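Local atomic coordinates of mandelate racemase/muconate lactonizing enzyme-like protein (Rubrobacter xylanophilus DSM 9941, PDB entry 3CYJ), a protein that belongs to the enolase superfamily, joining an N-terminal capping domain to a barrel domain that binds a sodium ion in this crystal structure. Residues H258-T272 against I286-A299. Numbering follows the deposited sequence.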
ATOM      1  N   HIS A 258       5.427 -18.276  -0.774  1.00 46.78           N
ATOM      2  CA  HIS A 258       5.131 -17.147   0.065  1.00 47.30           C
ATOM      3  C   HIS A 258       4.294 -16.046  -0.642  1.00 46.90           C
ATOM      4  O   HIS A 258       3.424 -15.430  -0.032  1.00 46.19           O
ATOM      5  CB  HIS A 258       6.447 -16.557   0.592  1.00 47.71           C
ATOM      6  CG  HIS A 258       6.270 -15.245   1.274  1.00 51.23           C
ATOM      7  ND1 HIS A 258       6.345 -14.047   0.595  1.00 57.04           N
ATOM      8  CD2 HIS A 258       5.954 -14.935   2.558  1.00 55.46           C
ATOM      9  CE1 HIS A 258       6.106 -13.050   1.439  1.00 60.22           C
ATOM     10  NE2 HIS A 258       5.857 -13.561   2.634  1.00 59.07           N
ATOM     11  N   ASP A 259       4.610 -15.747  -1.908  1.00 47.19           N
ATOM     12  CA  ASP A 259       3.775 -14.826  -2.686  1.00 46.89           C
ATOM     13  C   ASP A 259       2.394 -15.453  -2.922  1.00 45.41           C
ATOM     14  O   ASP A 259       1.383 -14.805  -2.719  1.00 45.82           O
ATOM     15  CB  ASP A 259       4.424 -14.462  -4.016  1.00 47.96           C
ATOM     16  CG  ASP A 259       5.687 -13.542  -3.852  1.00 51.84           C
ATOM     17  OD1 ASP A 259       5.816 -12.828  -2.811  1.00 52.39           O
ATOM     18  OD2 ASP A 259       6.548 -13.558  -4.782  1.00 55.02           O
ATOM     19  N   LEU A 260       2.344 -16.718  -3.321  1.00 43.28           N
ATOM     20  CA  LEU A 260       1.035 -17.373  -3.543  1.00 42.21           C
ATOM     21  C   LEU A 260       0.165 -17.404  -2.283  1.00 40.83           C
ATOM     22  O   LEU A 260      -1.015 -17.152  -2.386  1.00 40.03           O
ATOM     23  CB  LEU A 260       1.221 -18.799  -4.036  1.00 41.95           C
ATOM     24  CG  LEU A 260       0.016 -19.451  -4.689  1.00 44.26           C
ATOM     25  CD1 LEU A 260      -0.457 -18.582  -5.854  1.00 42.26           C
ATOM     26  CD2 LEU A 260       0.376 -20.852  -5.194  1.00 43.18           C
ATOM     27  N   ALA A 261       0.769 -17.681  -1.104  1.00 39.87           N
ATOM     28  CA  ALA A 261       0.030 -17.780   0.155  1.00 40.00           C
ATOM     29  C   ALA A 261      -0.761 -16.516   0.409  1.00 40.47           C
ATOM     30  O   ALA A 261      -1.820 -16.566   0.999  1.00 42.66           O
ATOM     31  CB  ALA A 261       0.932 -18.099   1.330  1.00 38.64           C
ATOM     32  N   GLY A 262      -0.292 -15.365  -0.041  1.00 40.99           N
ATOM     33  CA  GLY A 262      -1.092 -14.144   0.150  1.00 39.51           C
ATOM     34  C   GLY A 262      -2.257 -13.973  -0.815  1.00 40.63           C
ATOM     35  O   GLY A 262      -2.938 -12.950  -0.739  1.00 40.66           O
ATOM     36  N   CYS A 263      -2.522 -14.956  -1.695  1.00 40.65           N
ATOM     37  CA  CYS A 263      -3.489 -14.760  -2.804  1.00 42.05           C
ATOM     38  C   CYS A 263      -4.590 -15.749  -2.861  1.00 41.22           C
ATOM     39  O   CYS A 263      -5.520 -15.547  -3.643  1.00 41.98           O
ATOM     40  CB  CYS A 263      -2.801 -14.897  -4.180  1.00 42.29           C
ATOM     41  SG  CYS A 263      -1.593 -13.678  -4.430  1.00 50.80           S
ATOM     42  N   VAL A 264      -4.459 -16.849  -2.116  1.00 41.10           N
ATOM     43  CA  VAL A 264      -5.399 -17.990  -2.197  1.00 39.84           C
ATOM     44  C   VAL A 264      -6.031 -18.307  -0.854  1.00 40.17           C
ATOM     45  O   VAL A 264      -5.552 -17.819   0.185  1.00 38.98           O
ATOM     46  CB  VAL A 264      -4.711 -19.316  -2.695  1.00 40.45           C
ATOM     47  CG1 VAL A 264      -4.194 -19.171  -4.137  1.00 39.97           C
ATOM     48  CG2 VAL A 264      -3.576 -19.752  -1.780  1.00 36.91           C
ATOM     49  N   ASP A 265      -7.095 -19.135  -0.877  1.00 38.89           N
ATOM     50  CA  ASP A 265      -7.646 -19.701   0.346  1.00 38.61           C
ATOM     51  C   ASP A 265      -6.921 -21.002   0.725  1.00 38.41           C
ATOM     52  O   ASP A 265      -6.855 -21.363   1.914  1.00 39.25           O
ATOM     53  CB  ASP A 265      -9.152 -19.984   0.195  1.00 38.98           C
ATOM     54  CG  ASP A 265      -9.946 -18.749  -0.268  1.00 42.13           C
ATOM     55  OD1 ASP A 265      -9.883 -17.708   0.426  1.00 50.06           O
ATOM     56  OD2 ASP A 265     -10.625 -18.796  -1.315  1.00 37.75           O
ATOM     57  N   ILE A 266      -6.451 -21.749  -0.274  1.00 36.75           N
ATOM     58  CA  ILE A 266      -5.810 -23.027  -0.036  1.00 36.97           C
ATOM     59  C   ILE A 266      -4.520 -23.173  -0.868  1.00 37.47           C
ATOM     60  O   ILE A 266      -4.538 -23.008  -2.079  1.00 36.53           O
ATOM     61  CB  ILE A 266      -6.767 -24.246  -0.334  1.00 37.48           C
ATOM     62  CG1 ILE A 266      -8.072 -24.137   0.465  1.00 37.80           C
ATOM     63  CG2 ILE A 266      -6.072 -25.575   0.013  1.00 35.10           C
ATOM     64  CD1 ILE A 266      -8.953 -25.309   0.385  1.00 40.15           C
ATOM     65  N   LEU A 267      -3.401 -23.467  -0.201  1.00 38.59           N
ATOM     66  CA  LEU A 267      -2.132 -23.570  -0.870  1.00 38.88           C
ATOM     67  C   LEU A 267      -1.876 -25.028  -1.244  1.00 38.99           C
ATOM     68  O   LEU A 267      -2.155 -25.934  -0.449  1.00 38.98           O
ATOM     69  CB  LEU A 267      -1.028 -23.030   0.023  1.00 39.25           C
ATOM     70  CG  LEU A 267       0.419 -23.068  -0.539  1.00 41.81           C
ATOM     71  CD1 LEU A 267       0.481 -22.315  -1.807  1.00 46.12           C
ATOM     72  CD2 LEU A 267       1.382 -22.379   0.337  1.00 45.93           C
ATOM     73  N   GLN A 268      -1.358 -25.255  -2.450  1.00 38.29           N
ATOM     74  CA  GLN A 268      -1.061 -26.591  -2.898  1.00 38.74           C
ATOM     75  C   GLN A 268       0.394 -26.701  -3.230  1.00 39.33           C
ATOM     76  O   GLN A 268       1.000 -25.735  -3.672  1.00 39.80           O
ATOM     77  CB  GLN A 268      -1.815 -26.909  -4.174  1.00 38.54           C
ATOM     78  CG  GLN A 268      -3.294 -26.725  -4.071  1.00 41.21           C
ATOM     79  CD  GLN A 268      -3.978 -26.903  -5.398  1.00 43.23           C
ATOM     80  OE1 GLN A 268      -5.091 -27.351  -5.439  1.00 49.91           O
ATOM     81  NE2 GLN A 268      -3.327 -26.517  -6.486  1.00 47.47           N
ATOM     82  N   ALA A 269       0.964 -27.892  -3.031  1.00 39.45           N
ATOM     83  CA  ALA A 269       2.245 -28.208  -3.625  1.00 38.58           C
ATOM     84  C   ALA A 269       2.301 -29.709  -3.970  1.00 38.23           C
ATOM     85  O   ALA A 269       1.474 -30.504  -3.536  1.00 37.32           O
ATOM     86  CB  ALA A 269       3.425 -27.726  -2.740  1.00 36.96           C
ATOM     87  N   ASP A 270       3.240 -30.070  -4.828  1.00 37.77           N
ATOM     88  CA  ASP A 270       3.349 -31.428  -5.330  1.00 37.94           C
ATOM     89  C   ASP A 270       4.697 -31.921  -4.873  1.00 37.72           C
ATOM     90  O   ASP A 270       5.724 -31.380  -5.271  1.00 37.57           O
ATOM     91  CB  ASP A 270       3.268 -31.342  -6.848  1.00 39.19           C
ATOM     92  CG  ASP A 270       3.414 -32.694  -7.563  1.00 41.32           C
ATOM     93  OD1 ASP A 270       4.131 -33.615  -7.088  1.00 47.90           O
ATOM     94  OD2 ASP A 270       2.847 -32.799  -8.653  1.00 39.97           O
ATOM     95  N   VAL A 271       4.700 -32.923  -4.011  1.00 37.90           N
ATOM     96  CA  VAL A 271       5.961 -33.447  -3.462  1.00 39.38           C
ATOM     97  C   VAL A 271       7.001 -33.847  -4.556  1.00 39.11           C
ATOM     98  O   VAL A 271       8.229 -33.848  -4.310  1.00 40.02           O
ATOM     99  CB  VAL A 271       5.710 -34.645  -2.477  1.00 39.43           C
ATOM    100  CG1 VAL A 271       5.457 -35.902  -3.221  1.00 40.86           C
ATOM    101  CG2 VAL A 271       6.869 -34.868  -1.579  1.00 39.95           C
ATOM    102  N   THR A 272       6.531 -34.127  -5.764  1.00 38.44           N
ATOM    103  CA  THR A 272       7.450 -34.540  -6.819  1.00 38.75           C
ATOM    104  C   THR A 272       7.974 -33.341  -7.623  1.00 40.12           C
ATOM    105  O   THR A 272       8.685 -33.490  -8.612  1.00 39.97           O
ATOM    106  CB  THR A 272       6.835 -35.659  -7.719  1.00 39.22           C
ATOM    107  OG1 THR A 272       5.817 -35.127  -8.574  1.00 36.86           O
ATOM    108  CG2 THR A 272       6.246 -36.797  -6.854  1.00 36.82           C
ATOM    109  N   ILE A 286       5.154 -21.941   5.849  1.00 44.31           N
ATOM    110  CA  ILE A 286       4.446 -20.958   5.030  1.00 44.26           C
ATOM    111  C   ILE A 286       2.976 -20.937   5.372  1.00 43.12           C
ATOM    112  O   ILE A 286       2.383 -19.886   5.561  1.00 42.32           O
ATOM    113  CB  ILE A 286       4.659 -21.144   3.504  1.00 44.00           C
ATOM    114  CG1 ILE A 286       6.147 -21.007   3.141  1.00 44.68           C
ATOM    115  CG2 ILE A 286       3.838 -20.142   2.753  1.00 44.89           C
ATOM    116  CD1 ILE A 286       6.611 -19.644   3.082  1.00 44.89           C
ATOM    117  N   CYS A 287       2.392 -22.115   5.457  1.00 43.31           N
ATOM    118  CA  CYS A 287       0.967 -22.219   5.678  1.00 43.97           C
ATOM    119  C   CYS A 287       0.538 -21.763   7.075  1.00 45.16           C
ATOM    120  O   CYS A 287      -0.453 -21.062   7.193  1.00 45.46           O
ATOM    121  CB  CYS A 287       0.474 -23.639   5.388  1.00 43.21           C
ATOM    122  SG  CYS A 287       0.423 -23.927   3.589  1.00 42.91           S
ATOM    123  N   ARG A 288       1.233 -22.198   8.123  1.00 46.12           N
ATOM    124  CA  ARG A 288       0.885 -21.743   9.486  1.00 47.55           C
ATOM    125  C   ARG A 288       1.182 -20.232   9.650  1.00 47.76           C
ATOM    126  O   ARG A 288       0.416 -19.505  10.307  1.00 48.26           O
ATOM    127  CB  ARG A 288       1.635 -22.543  10.583  1.00 48.06           C
ATOM    128  CG  ARG A 288       1.543 -24.067  10.548  1.00 50.30           C
ATOM    129  CD  ARG A 288       0.106 -24.552  10.613  1.00 59.12           C
ATOM    130  NE  ARG A 288      -0.599 -24.144  11.821  1.00 65.23           N
ATOM    131  CZ  ARG A 288      -1.646 -23.317  11.857  1.00 69.39           C
ATOM    132  NH1 ARG A 288      -2.207 -23.018  13.037  1.00 72.33           N
ATOM    133  NH2 ARG A 288      -2.148 -22.784  10.741  1.00 67.33           N
ATOM    134  N   GLY A 289       2.287 -19.757   9.061  1.00 46.66           N
ATOM    135  CA  GLY A 289       2.601 -18.316   9.080  1.00 46.60           C
ATOM    136  C   GLY A 289       1.528 -17.425   8.456  1.00 46.46           C
ATOM    137  O   GLY A 289       1.309 -16.310   8.908  1.00 46.33           O
ATOM    138  N   HIS A 290       0.845 -17.936   7.422  1.00 46.24           N
ATOM    139  CA  HIS A 290      -0.186 -17.215   6.720  1.00 44.92           C
ATOM    140  C   HIS A 290      -1.588 -17.647   7.148  1.00 45.31           C
ATOM    141  O   HIS A 290      -2.583 -17.053   6.709  1.00 46.03           O
ATOM    142  CB  HIS A 290      -0.042 -17.459   5.236  1.00 44.77           C
ATOM    143  CG  HIS A 290       0.982 -16.605   4.562  1.00 44.47           C
ATOM    144  ND1 HIS A 290       2.330 -16.915   4.556  1.00 46.35           N
ATOM    145  CD2 HIS A 290       0.851 -15.484   3.814  1.00 42.85           C
ATOM    146  CE1 HIS A 290       2.990 -16.002   3.862  1.00 45.91           C
ATOM    147  NE2 HIS A 290       2.112 -15.130   3.386  1.00 45.75           N
ATOM    148  N   GLN A 291      -1.671 -18.674   7.995  1.00 45.34           N
ATOM    149  CA  GLN A 291      -2.945 -19.229   8.487  1.00 46.38           C
ATOM    150  C   GLN A 291      -3.905 -19.802   7.424  1.00 45.45           C
ATOM    151  O   GLN A 291      -5.149 -19.634   7.505  1.00 45.75           O
ATOM    152  CB  GLN A 291      -3.718 -18.194   9.345  1.00 47.19           C
ATOM    153  CG  GLN A 291      -2.940 -17.686  10.503  1.00 53.05           C
ATOM    154  CD  GLN A 291      -2.885 -18.715  11.556  1.00 60.26           C
ATOM    155  OE1 GLN A 291      -3.920 -19.051  12.177  1.00 63.26           O
ATOM    156  NE2 GLN A 291      -1.697 -19.285  11.750  1.00 61.01           N
ATOM    157  N   ILE A 292      -3.359 -20.542   6.469  1.00 43.63           N
ATOM    158  CA  ILE A 292      -4.192 -21.158   5.490  1.00 40.87           C
ATOM    159  C   ILE A 292      -3.920 -22.663   5.489  1.00 40.06           C
ATOM    160  O   ILE A 292      -2.794 -23.089   5.748  1.00 40.22           O
ATOM    161  CB  ILE A 292      -3.945 -20.512   4.073  1.00 41.33           C
ATOM    162  CG1 ILE A 292      -2.488 -20.712   3.600  1.00 40.49           C
ATOM    163  CG2 ILE A 292      -4.386 -19.044   4.080  1.00 41.02           C
ATOM    164  CD1 ILE A 292      -2.158 -20.097   2.283  1.00 36.11           C
ATOM    165  N   PRO A 293      -4.930 -23.466   5.154  1.00 38.18           N
ATOM    166  CA  PRO A 293      -4.737 -24.910   4.938  1.00 37.22           C
ATOM    167  C   PRO A 293      -3.856 -25.239   3.716  1.00 36.90           C
ATOM    168  O   PRO A 293      -3.664 -24.423   2.828  1.00 35.71           O
ATOM    169  CB  PRO A 293      -6.178 -25.445   4.648  1.00 37.53           C
ATOM    170  CG  PRO A 293      -7.138 -24.233   4.773  1.00 36.49           C
ATOM    171  CD  PRO A 293      -6.275 -22.983   4.739  1.00 38.40           C
ATOM    172  N   PHE A 294      -3.299 -26.444   3.716  1.00 37.28           N
ATOM    173  CA  PHE A 294      -2.468 -26.940   2.643  1.00 37.21           C
ATOM    174  C   PHE A 294      -3.168 -28.143   1.946  1.00 36.67           C
ATOM    175  O   PHE A 294      -3.919 -28.882   2.580  1.00 35.84           O
ATOM    176  CB  PHE A 294      -1.090 -27.335   3.200  1.00 36.90           C
ATOM    177  CG  PHE A 294      -0.229 -28.083   2.230  1.00 38.48           C
ATOM    178  CD1 PHE A 294       0.451 -27.416   1.206  1.00 39.83           C
ATOM    179  CD2 PHE A 294      -0.116 -29.494   2.309  1.00 40.90           C
ATOM    180  CE1 PHE A 294       1.273 -28.159   0.269  1.00 38.99           C
ATOM    181  CE2 PHE A 294       0.708 -30.212   1.431  1.00 34.83           C
ATOM    182  CZ  PHE A 294       1.378 -29.559   0.407  1.00 36.58           C
ATOM    183  N   SER A 295      -2.901 -28.366   0.661  1.00 35.59           N
ATOM    184  CA  SER A 295      -3.433 -29.563   0.026  1.00 35.89           C
ATOM    185  C   SER A 295      -2.372 -30.127  -0.922  1.00 36.47           C
ATOM    186  O   SER A 295      -1.788 -29.371  -1.748  1.00 36.60           O
ATOM    187  CB  SER A 295      -4.727 -29.239  -0.715  1.00 35.91           C
ATOM    188  OG  SER A 295      -5.211 -30.388  -1.379  1.00 37.44           O
ATOM    189  N   ALA A 296      -2.048 -31.408  -0.766  1.00 36.40           N
ATOM    190  CA  ALA A 296      -1.034 -32.008  -1.617  1.00 38.06           C
ATOM    191  C   ALA A 296      -1.570 -32.378  -2.989  1.00 38.85           C
ATOM    192  O   ALA A 296      -2.708 -32.861  -3.153  1.00 38.24           O
ATOM    193  CB  ALA A 296      -0.396 -33.188  -0.952  1.00 38.56           C
ATOM    194  N   HIS A 297      -0.763 -32.081  -3.979  1.00 40.47           N
ATOM    195  CA  HIS A 297      -1.156 -32.279  -5.370  1.00 43.05           C
ATOM    196  C   HIS A 297      -0.384 -33.495  -5.942  1.00 42.59           C
ATOM    197  O   HIS A 297       0.851 -33.565  -5.781  1.00 41.30           O
ATOM    198  CB  HIS A 297      -0.846 -30.976  -6.114  1.00 43.55           C
ATOM    199  CG  HIS A 297      -1.134 -31.012  -7.574  1.00 48.12           C
ATOM    200  ND1 HIS A 297      -2.385 -30.729  -8.091  1.00 51.90           N
ATOM    201  CD2 HIS A 297      -0.326 -31.261  -8.638  1.00 51.23           C
ATOM    202  CE1 HIS A 297      -2.338 -30.827  -9.411  1.00 54.48           C
ATOM    203  NE2 HIS A 297      -1.101 -31.149  -9.767  1.00 52.88           N
ATOM    204  N   CYS A 298      -1.135 -34.453  -6.530  1.00 43.13           N
ATOM    205  CA  CYS A 298      -0.618 -35.635  -7.271  1.00 43.59           C
ATOM    206  C   CYS A 298       0.217 -36.664  -6.433  1.00 42.72           C
ATOM    207  O   CYS A 298       0.459 -36.453  -5.245  1.00 41.09           O
ATOM    208  CB  CYS A 298       0.126 -35.155  -8.552  1.00 43.53           C
ATOM    209  SG  CYS A 298      -1.099 -34.581  -9.881  1.00 52.66           S
ATOM    210  N   ALA A 299       0.649 -37.767  -7.072  1.00 42.52           N
ATOM    211  CA  ALA A 299       1.580 -38.764  -6.467  1.00 42.57           C
ATOM    212  C   ALA A 299       1.145 -39.275  -5.063  1.00 42.57           C
ATOM    213  O   ALA A 299       1.876 -39.080  -4.062  1.00 41.86           O
ATOM    214  CB  ALA A 299       3.051 -38.207  -6.412  1.00 41.20           C
TER
HETATM  215  O   HOH W   1       2.380 -12.989   0.994  1.00 60.59           O
HETATM  216  O   HOH W   2       2.208 -34.121  -3.592  1.00 36.00           O
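L267 and F294 start the parallel pairing of neighbouring barrel strands 266-269 and 294-296. L267 N donates to P293 O, and L267 O accepts from S295 N at 2.8 Å. Next, A269 N reaches S295 O only weakly, whereas H297 N to A269 O is short at 2.8 Å. L267, A269 and F294 share the face of the sheet that meets the helices. There the small A269 CB lies in the plane of the F294 ring, at its edge, 3.7 Å from CE1. L267 CD2 reaches C287 SG (3.7 Å), and I292 CD1 fills the corner beside A261 CB.

Where helices 254-261 and 283-290 pack, A261, with its slim methyl, sets CB over the centre of the H290 ring, 3.5 Å from the centroid, a CH-pi contact. The H290 ring is fixed by ND1, which donates to I286 O, while its NE2 shares a water with H258 O. H258 swings CG anti to its backbone N (chi1 170°), bringing CD2 to the edge of H290; the planes stand 71° apart. H258 also meets H290 of a second subunit, and H290 meets its H258.

Beyond the strand ends, T272 N closes an Asx turn on D270 OD1, and T272 OG1 reaches the same oxygen from the same carboxylate face; a water links V271 N to H297 O. The nearest atom of the H297 side chain is about 4 Å from the sodium ion bound by D194, E221 and E222. Backbone bonds thus join the strands, apolar side chains tie them to the helices, and two histidines carry the contact to a second subunit.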